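Local coordinates for VIN1 (Oscarella pearsei, PDB 6BFI), which probably binds actin filaments and may play a role in cell-cell adhesion, as a sponge member of the vinculin/alpha-catenin family, at residues G167-H179 against L191-P203. Numbering follows the deposited sequence.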
ATOM      1  N   GLY A 167      13.849 -30.272  -2.888  1.00 79.08           N
ATOM      2  CA  GLY A 167      14.187 -29.063  -3.623  1.00 77.78           C
ATOM      3  C   GLY A 167      13.412 -27.853  -3.137  1.00 71.07           C
ATOM      4  O   GLY A 167      13.983 -26.773  -2.947  1.00 68.35           O
ATOM      5  N   MET A 168      12.102 -28.016  -2.922  1.00 66.42           N
ATOM      6  CA  MET A 168      11.290 -26.925  -2.392  1.00 68.22           C
ATOM      7  C   MET A 168      11.793 -26.474  -1.028  1.00 73.62           C
ATOM      8  O   MET A 168      11.880 -25.269  -0.757  1.00 74.43           O
ATOM      9  CB  MET A 168       9.824 -27.354  -2.306  1.00 63.28           C
ATOM     10  CG  MET A 168       9.058 -27.225  -3.609  1.00 62.79           C
ATOM     11  SD  MET A 168       8.827 -25.502  -4.079  1.00 62.91           S
ATOM     12  CE  MET A 168       7.930 -25.674  -5.619  1.00 62.09           C
ATOM     13  N   THR A 169      12.134 -27.427  -0.154  1.00 78.27           N
ATOM     14  CA  THR A 169      12.677 -27.064   1.152  1.00 79.91           C
ATOM     15  C   THR A 169      13.998 -26.315   1.007  1.00 78.14           C
ATOM     16  O   THR A 169      14.236 -25.316   1.701  1.00 76.23           O
ATOM     17  CB  THR A 169      12.850 -28.315   2.014  1.00 86.99           C
ATOM     18  OG1 THR A 169      11.561 -28.847   2.346  1.00 86.52           O
ATOM     19  CG2 THR A 169      13.603 -27.993   3.296  1.00 91.67           C
ATOM     20  N   SER A 170      14.860 -26.769   0.092  1.00 77.50           N
ATOM     21  CA  SER A 170      16.132 -26.090  -0.136  1.00 76.89           C
ATOM     22  C   SER A 170      15.928 -24.670  -0.649  1.00 72.69           C
ATOM     23  O   SER A 170      16.735 -23.783  -0.352  1.00 73.80           O
ATOM     24  CB  SER A 170      16.987 -26.887  -1.119  1.00 81.68           C
ATOM     25  OG  SER A 170      16.415 -26.870  -2.416  1.00 82.00           O
ATOM     26  N   MET A 171      14.869 -24.436  -1.425  1.00 69.38           N
ATOM     27  CA  MET A 171      14.587 -23.080  -1.886  1.00 69.93           C
ATOM     28  C   MET A 171      14.062 -22.211  -0.747  1.00 66.20           C
ATOM     29  O   MET A 171      14.509 -21.070  -0.562  1.00 63.88           O
ATOM     30  CB  MET A 171      13.588 -23.116  -3.043  1.00 69.95           C
ATOM     31  CG  MET A 171      13.248 -21.746  -3.610  1.00 72.37           C
ATOM     32  SD  MET A 171      12.013 -21.807  -4.925  1.00 72.67           S
ATOM     33  CE  MET A 171      10.576 -22.362  -4.013  1.00 72.04           C
ATOM     34  N   MET A 172      13.122 -22.744   0.039  1.00 62.89           N
ATOM     35  CA  MET A 172      12.486 -21.946   1.082  1.00 63.84           C
ATOM     36  C   MET A 172      13.458 -21.601   2.204  1.00 62.05           C
ATOM     37  O   MET A 172      13.371 -20.515   2.787  1.00 59.21           O
ATOM     38  CB  MET A 172      11.270 -22.678   1.642  1.00 75.89           C
ATOM     39  CG  MET A 172      10.150 -22.872   0.641  1.00 86.44           C
ATOM     40  SD  MET A 172       8.761 -23.767   1.354  1.00 94.73           S
ATOM     41  CE  MET A 172       7.805 -24.133  -0.113  1.00 95.43           C
ATOM     42  N   LYS A 173      14.378 -22.510   2.540  1.00 63.47           N
ATOM     43  CA  LYS A 173      15.346 -22.181   3.582  1.00 63.03           C
ATOM     44  C   LYS A 173      16.290 -21.075   3.126  1.00 62.30           C
ATOM     45  O   LYS A 173      16.707 -20.236   3.936  1.00 59.14           O
ATOM     46  CB  LYS A 173      16.135 -23.425   3.997  1.00 61.14           C
ATOM     47  CG  LYS A 173      17.111 -23.946   2.953  1.00 62.28           C
ATOM     48  CD  LYS A 173      18.081 -24.943   3.567  1.00 69.60           C
ATOM     49  CE  LYS A 173      19.245 -25.239   2.636  1.00 65.27           C
ATOM     50  NZ  LYS A 173      20.382 -25.856   3.372  1.00 69.81           N
ATOM     51  N   VAL A 174      16.607 -21.039   1.832  1.00 62.09           N
ATOM     52  CA  VAL A 174      17.531 -20.043   1.307  1.00 60.78           C
ATOM     53  C   VAL A 174      16.856 -18.682   1.194  1.00 56.10           C
ATOM     54  O   VAL A 174      17.440 -17.659   1.567  1.00 60.55           O
ATOM     55  CB  VAL A 174      18.098 -20.527  -0.040  1.00 63.21           C
ATOM     56  CG1 VAL A 174      18.456 -19.358  -0.920  1.00 64.25           C
ATOM     57  CG2 VAL A 174      19.317 -21.407   0.190  1.00 65.98           C
ATOM     58  N   VAL A 175      15.618 -18.641   0.695  1.00 52.20           N
ATOM     59  CA  VAL A 175      14.908 -17.369   0.594  1.00 52.20           C
ATOM     60  C   VAL A 175      14.573 -16.833   1.984  1.00 56.58           C
ATOM     61  O   VAL A 175      14.785 -15.648   2.281  1.00 61.27           O
ATOM     62  CB  VAL A 175      13.649 -17.525  -0.278  1.00 50.83           C
ATOM     63  CG1 VAL A 175      12.899 -16.207  -0.366  1.00 47.76           C
ATOM     64  CG2 VAL A 175      14.032 -18.016  -1.666  1.00 48.58           C
ATOM     65  N   GLU A 176      14.053 -17.702   2.857  1.00 57.24           N
ATOM     66  CA  GLU A 176      13.818 -17.329   4.247  1.00 64.63           C
ATOM     67  C   GLU A 176      15.100 -16.921   4.960  1.00 67.84           C
ATOM     68  O   GLU A 176      15.039 -16.181   5.948  1.00 68.85           O
ATOM     69  CB  GLU A 176      13.153 -18.484   4.996  1.00 68.54           C
ATOM     70  CG  GLU A 176      11.635 -18.429   5.003  1.00 77.73           C
ATOM     71  CD  GLU A 176      11.092 -17.319   5.887  1.00 88.61           C
ATOM     72  OE1 GLU A 176      11.830 -16.847   6.781  1.00 95.98           O
ATOM     73  OE2 GLU A 176       9.924 -16.920   5.691  1.00 91.83           O
ATOM     74  N   GLN A 177      16.255 -17.401   4.495  1.00 68.11           N
ATOM     75  CA  GLN A 177      17.529 -16.891   4.983  1.00 65.30           C
ATOM     76  C   GLN A 177      17.838 -15.515   4.407  1.00 61.17           C
ATOM     77  O   GLN A 177      18.444 -14.682   5.089  1.00 63.68           O
ATOM     78  CB  GLN A 177      18.648 -17.878   4.636  1.00 70.03           C
ATOM     79  CG  GLN A 177      20.061 -17.316   4.721  1.00 75.04           C
ATOM     80  CD  GLN A 177      20.448 -16.921   6.128  1.00 83.22           C
ATOM     81  OE1 GLN A 177      19.893 -17.432   7.101  1.00 87.70           O
ATOM     82  NE2 GLN A 177      21.399 -16.001   6.247  1.00 85.84           N
ATOM     83  N   ARG A 178      17.400 -15.249   3.176  1.00 56.36           N
ATOM     84  CA  ARG A 178      17.803 -14.034   2.478  1.00 52.72           C
ATOM     85  C   ARG A 178      17.011 -12.815   2.937  1.00 53.25           C
ATOM     86  O   ARG A 178      17.598 -11.768   3.237  1.00 58.28           O
ATOM     87  CB  ARG A 178      17.653 -14.229   0.968  1.00 51.64           C
ATOM     88  CG  ARG A 178      17.904 -12.979   0.144  1.00 49.52           C
ATOM     89  CD  ARG A 178      19.338 -12.489   0.285  1.00 56.20           C
ATOM     90  NE  ARG A 178      19.630 -11.416  -0.660  1.00 59.58           N
ATOM     91  CZ  ARG A 178      20.811 -10.817  -0.776  1.00 60.96           C
ATOM     92  NH1 ARG A 178      21.825 -11.181   0.000  1.00 60.49           N
ATOM     93  NH2 ARG A 178      20.981  -9.852  -1.670  1.00 60.48           N
ATOM     94  N   HIS A 179      15.678 -12.920   2.998  1.00 48.84           N
ATOM     95  CA  HIS A 179      14.894 -11.697   3.180  1.00 52.11           C
ATOM     96  C   HIS A 179      15.097 -10.988   4.525  1.00 56.65           C
ATOM     97  O   HIS A 179      14.845  -9.779   4.599  1.00 50.84           O
ATOM     98  CB  HIS A 179      13.399 -11.965   2.937  1.00 48.69           C
ATOM     99  CG  HIS A 179      12.718 -12.765   4.004  1.00 51.46           C
ATOM    100  ND1 HIS A 179      12.435 -12.259   5.253  1.00 52.90           N
ATOM    101  CD2 HIS A 179      12.219 -14.025   3.988  1.00 57.34           C
ATOM    102  CE1 HIS A 179      11.816 -13.180   5.970  1.00 54.53           C
ATOM    103  NE2 HIS A 179      11.671 -14.260   5.225  1.00 58.00           N
ATOM    104  N   LEU A 191       9.122 -11.131  -1.045  1.00 56.73           N
ATOM    105  CA  LEU A 191       9.684 -12.467  -0.870  1.00 53.98           C
ATOM    106  C   LEU A 191       8.820 -13.307   0.066  1.00 53.26           C
ATOM    107  O   LEU A 191       8.472 -14.449  -0.255  1.00 56.65           O
ATOM    108  CB  LEU A 191      11.119 -12.370  -0.350  1.00 48.86           C
ATOM    109  CG  LEU A 191      12.125 -11.787  -1.346  1.00 45.86           C
ATOM    110  CD1 LEU A 191      13.494 -11.601  -0.711  1.00 46.60           C
ATOM    111  CD2 LEU A 191      12.220 -12.673  -2.580  1.00 45.92           C
ATOM    112  N   LYS A 192       8.450 -12.749   1.222  1.00 52.16           N
ATOM    113  CA  LYS A 192       7.622 -13.492   2.169  1.00 59.00           C
ATOM    114  C   LYS A 192       6.280 -13.877   1.555  1.00 60.70           C
ATOM    115  O   LYS A 192       5.788 -14.994   1.766  1.00 63.09           O
ATOM    116  CB  LYS A 192       7.410 -12.674   3.444  1.00 60.68           C
ATOM    117  CG  LYS A 192       8.659 -12.514   4.296  1.00 66.62           C
ATOM    118  CD  LYS A 192       8.364 -11.750   5.578  1.00 70.58           C
ATOM    119  CE  LYS A 192       7.901 -10.331   5.286  1.00 72.94           C
ATOM    120  NZ  LYS A 192       7.622  -9.563   6.535  1.00 75.13           N
ATOM    121  N   SER A 193       5.676 -12.969   0.784  1.00 57.97           N
ATOM    122  CA  SER A 193       4.371 -13.251   0.193  1.00 58.62           C
ATOM    123  C   SER A 193       4.458 -14.388  -0.821  1.00 57.46           C
ATOM    124  O   SER A 193       3.628 -15.308  -0.813  1.00 56.29           O
ATOM    125  CB  SER A 193       3.803 -11.988  -0.456  1.00 61.87           C
ATOM    126  OG  SER A 193       4.672 -11.498  -1.460  1.00 67.70           O
ATOM    127  N   GLU A 194       5.457 -14.346  -1.709  1.00 56.47           N
ATOM    128  CA  GLU A 194       5.595 -15.425  -2.685  1.00 56.44           C
ATOM    129  C   GLU A 194       5.949 -16.743  -2.004  1.00 54.88           C
ATOM    130  O   GLU A 194       5.511 -17.813  -2.445  1.00 57.08           O
ATOM    131  CB  GLU A 194       6.638 -15.060  -3.739  1.00 57.39           C
ATOM    132  CG  GLU A 194       6.442 -13.691  -4.375  1.00 64.62           C
ATOM    133  CD  GLU A 194       5.081 -13.519  -5.030  1.00 68.00           C
ATOM    134  OE1 GLU A 194       4.522 -14.517  -5.535  1.00 70.51           O
ATOM    135  OE2 GLU A 194       4.570 -12.378  -5.042  1.00 68.56           O
ATOM    136  N   LEU A 195       6.742 -16.686  -0.930  1.00 55.79           N
ATOM    137  CA  LEU A 195       6.991 -17.877  -0.125  1.00 58.89           C
ATOM    138  C   LEU A 195       5.683 -18.477   0.375  1.00 61.89           C
ATOM    139  O   LEU A 195       5.453 -19.688   0.256  1.00 65.66           O
ATOM    140  CB  LEU A 195       7.910 -17.537   1.049  1.00 61.56           C
ATOM    141  CG  LEU A 195       9.401 -17.392   0.745  1.00 64.83           C
ATOM    142  CD1 LEU A 195      10.145 -16.885   1.972  1.00 69.92           C
ATOM    143  CD2 LEU A 195       9.975 -18.722   0.281  1.00 64.61           C
ATOM    144  N   GLY A 196       4.809 -17.636   0.932  1.00 61.40           N
ATOM    145  CA  GLY A 196       3.500 -18.116   1.345  1.00 59.62           C
ATOM    146  C   GLY A 196       2.729 -18.749   0.203  1.00 55.67           C
ATOM    147  O   GLY A 196       2.109 -19.806   0.370  1.00 54.38           O
ATOM    148  N   THR A 197       2.772 -18.122  -0.979  1.00 51.99           N
ATOM    149  CA  THR A 197       2.082 -18.680  -2.140  1.00 52.57           C
ATOM    150  C   THR A 197       2.573 -20.090  -2.452  1.00 53.89           C
ATOM    151  O   THR A 197       1.769 -21.014  -2.622  1.00 57.61           O
ATOM    152  CB  THR A 197       2.265 -17.766  -3.353  1.00 51.00           C
ATOM    153  OG1 THR A 197       1.506 -16.566  -3.169  1.00 52.98           O
ATOM    154  CG2 THR A 197       1.798 -18.466  -4.624  1.00 47.93           C
ATOM    155  N   VAL A 198       3.893 -20.277  -2.517  1.00 50.00           N
ATOM    156  CA  VAL A 198       4.433 -21.599  -2.830  1.00 54.88           C
ATOM    157  C   VAL A 198       4.021 -22.612  -1.765  1.00 61.21           C
ATOM    158  O   VAL A 198       3.551 -23.721  -2.078  1.00 59.85           O
ATOM    159  CB  VAL A 198       5.964 -21.529  -2.985  1.00 53.33           C
ATOM    160  CG1 VAL A 198       6.533 -22.911  -3.247  1.00 54.30           C
ATOM    161  CG2 VAL A 198       6.339 -20.579  -4.109  1.00 48.07           C
ATOM    162  N   ARG A 199       4.163 -22.236  -0.490  0.60 62.66           N
ATOM    163  CA  ARG A 199       3.876 -23.163   0.601  0.60 63.59           C
ATOM    164  C   ARG A 199       2.413 -23.594   0.604  0.60 64.81           C
ATOM    165  O   ARG A 199       2.103 -24.753   0.908  0.60 74.15           O
ATOM    166  CB  ARG A 199       4.255 -22.531   1.941  0.60 66.49           C
ATOM    167  CG  ARG A 199       5.438 -23.199   2.630  0.60 79.07           C
ATOM    168  CD  ARG A 199       5.660 -22.651   4.033  0.60 73.57           C
ATOM    169  NE  ARG A 199       6.430 -21.410   4.040  0.60 83.50           N
ATOM    170  CZ  ARG A 199       7.736 -21.344   4.282  0.60 78.58           C
ATOM    171  NH1 ARG A 199       8.423 -22.449   4.537  0.60 85.49           N
ATOM    172  NH2 ARG A 199       8.357 -20.171   4.270  0.60 81.10           N
ATOM    173  N   GLU A 200       1.497 -22.682   0.269  1.00 67.28           N
ATOM    174  CA  GLU A 200       0.090 -23.053   0.205  1.00 69.40           C
ATOM    175  C   GLU A 200      -0.267 -23.772  -1.089  1.00 66.48           C
ATOM    176  O   GLU A 200      -1.272 -24.490  -1.121  1.00 63.80           O
ATOM    177  CB  GLU A 200      -0.808 -21.824   0.388  1.00 77.75           C
ATOM    178  CG  GLU A 200      -0.714 -20.774  -0.706  1.00 85.33           C
ATOM    179  CD  GLU A 200      -1.631 -19.588  -0.453  1.00 93.19           C
ATOM    180  OE1 GLU A 200      -2.787 -19.614  -0.927  1.00 95.29           O
ATOM    181  OE2 GLU A 200      -1.198 -18.637   0.233  1.00 95.78           O
ATOM    182  N   GLN A 201       0.538 -23.624  -2.144  1.00 60.84           N
ATOM    183  CA  GLN A 201       0.200 -24.216  -3.432  1.00 53.96           C
ATOM    184  C   GLN A 201       0.742 -25.628  -3.633  1.00 54.23           C
ATOM    185  O   GLN A 201       0.231 -26.342  -4.504  1.00 52.78           O
ATOM    186  CB  GLN A 201       0.693 -23.327  -4.577  1.00 52.88           C
ATOM    187  CG  GLN A 201      -0.139 -22.073  -4.788  1.00 51.43           C
ATOM    188  CD  GLN A 201      -1.618 -22.370  -4.930  1.00 50.48           C
ATOM    189  OE1 GLN A 201      -2.042 -23.032  -5.877  1.00 49.79           O
ATOM    190  NE2 GLN A 201      -2.411 -21.881  -3.987  1.00 52.09           N
ATOM    191  N   ILE A 202       1.753 -26.051  -2.876  1.00 52.56           N
ATOM    192  CA  ILE A 202       2.289 -27.408  -3.053  1.00 58.83           C
ATOM    193  C   ILE A 202       1.217 -28.490  -2.872  1.00 60.06           C
ATOM    194  O   ILE A 202       1.000 -29.301  -3.799  1.00 58.63           O
ATOM    195  CB  ILE A 202       3.484 -27.656  -2.116  1.00 66.90           C
ATOM    196  CG1 ILE A 202       4.674 -26.797  -2.539  1.00 70.19           C
ATOM    197  CG2 ILE A 202       3.861 -29.130  -2.109  1.00 69.47           C
ATOM    198  CD1 ILE A 202       5.061 -26.993  -3.985  1.00 72.34           C
ATOM    199  N   PRO A 203       0.519 -28.565  -1.727  1.00 60.73           N
ATOM    200  CA  PRO A 203      -0.472 -29.642  -1.572  1.00 61.53           C
ATOM    201  C   PRO A 203      -1.638 -29.522  -2.537  1.00 62.40           C
ATOM    202  O   PRO A 203      -2.252 -30.540  -2.881  1.00 70.89           O
ATOM    203  CB  PRO A 203      -0.925 -29.501  -0.114  1.00 60.35           C
ATOM    204  CG  PRO A 203      -0.715 -28.065   0.197  1.00 55.66           C
ATOM    205  CD  PRO A 203       0.525 -27.673  -0.547  1.00 57.72           C
TER
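Lys192 lays its CG over one face of the His179 imidazole, 3.6 Å from the ring centroid and 13° off the normal, a CH-pi contact in which the lysine's aliphatic stem suits a flat ring. Glu176 O lies above the opposite face, toward the rim, and Glu176 OE2 lies at the ring's edge, in its plane. The ring gets there because His179 CG sits between the backbone N and carbonyl carbon (chi1 72°). Cutting His179 back to an alanine removes the imidazole, which is likely to leave Lys192 CG without the face it rests on. In the Arg199 conformer described here, one of two, Met172 SD lies over a guanidinium face and Glu176 OE2 makes a long, tentative salt bridge to NH2, 3.9 Å. Inward the seam is apolar: Leu195 CD1 meets Val175 CG1 at 3.7 Å, branched aliphatics filling the buried side, and Val198 CG1 receives Met168 SD and Met172 CE, flexible thioethers fitting round a compact side chain. Met168 CE meets Ile202 CD1 tip to tip. The two segments run antiparallel at 160°, axes 10.3 Å apart, as neighbours in a helical bundle; helix 102-145 packs against Met168 and Met171, while helix 224-249 touches Glu194 and Gln201.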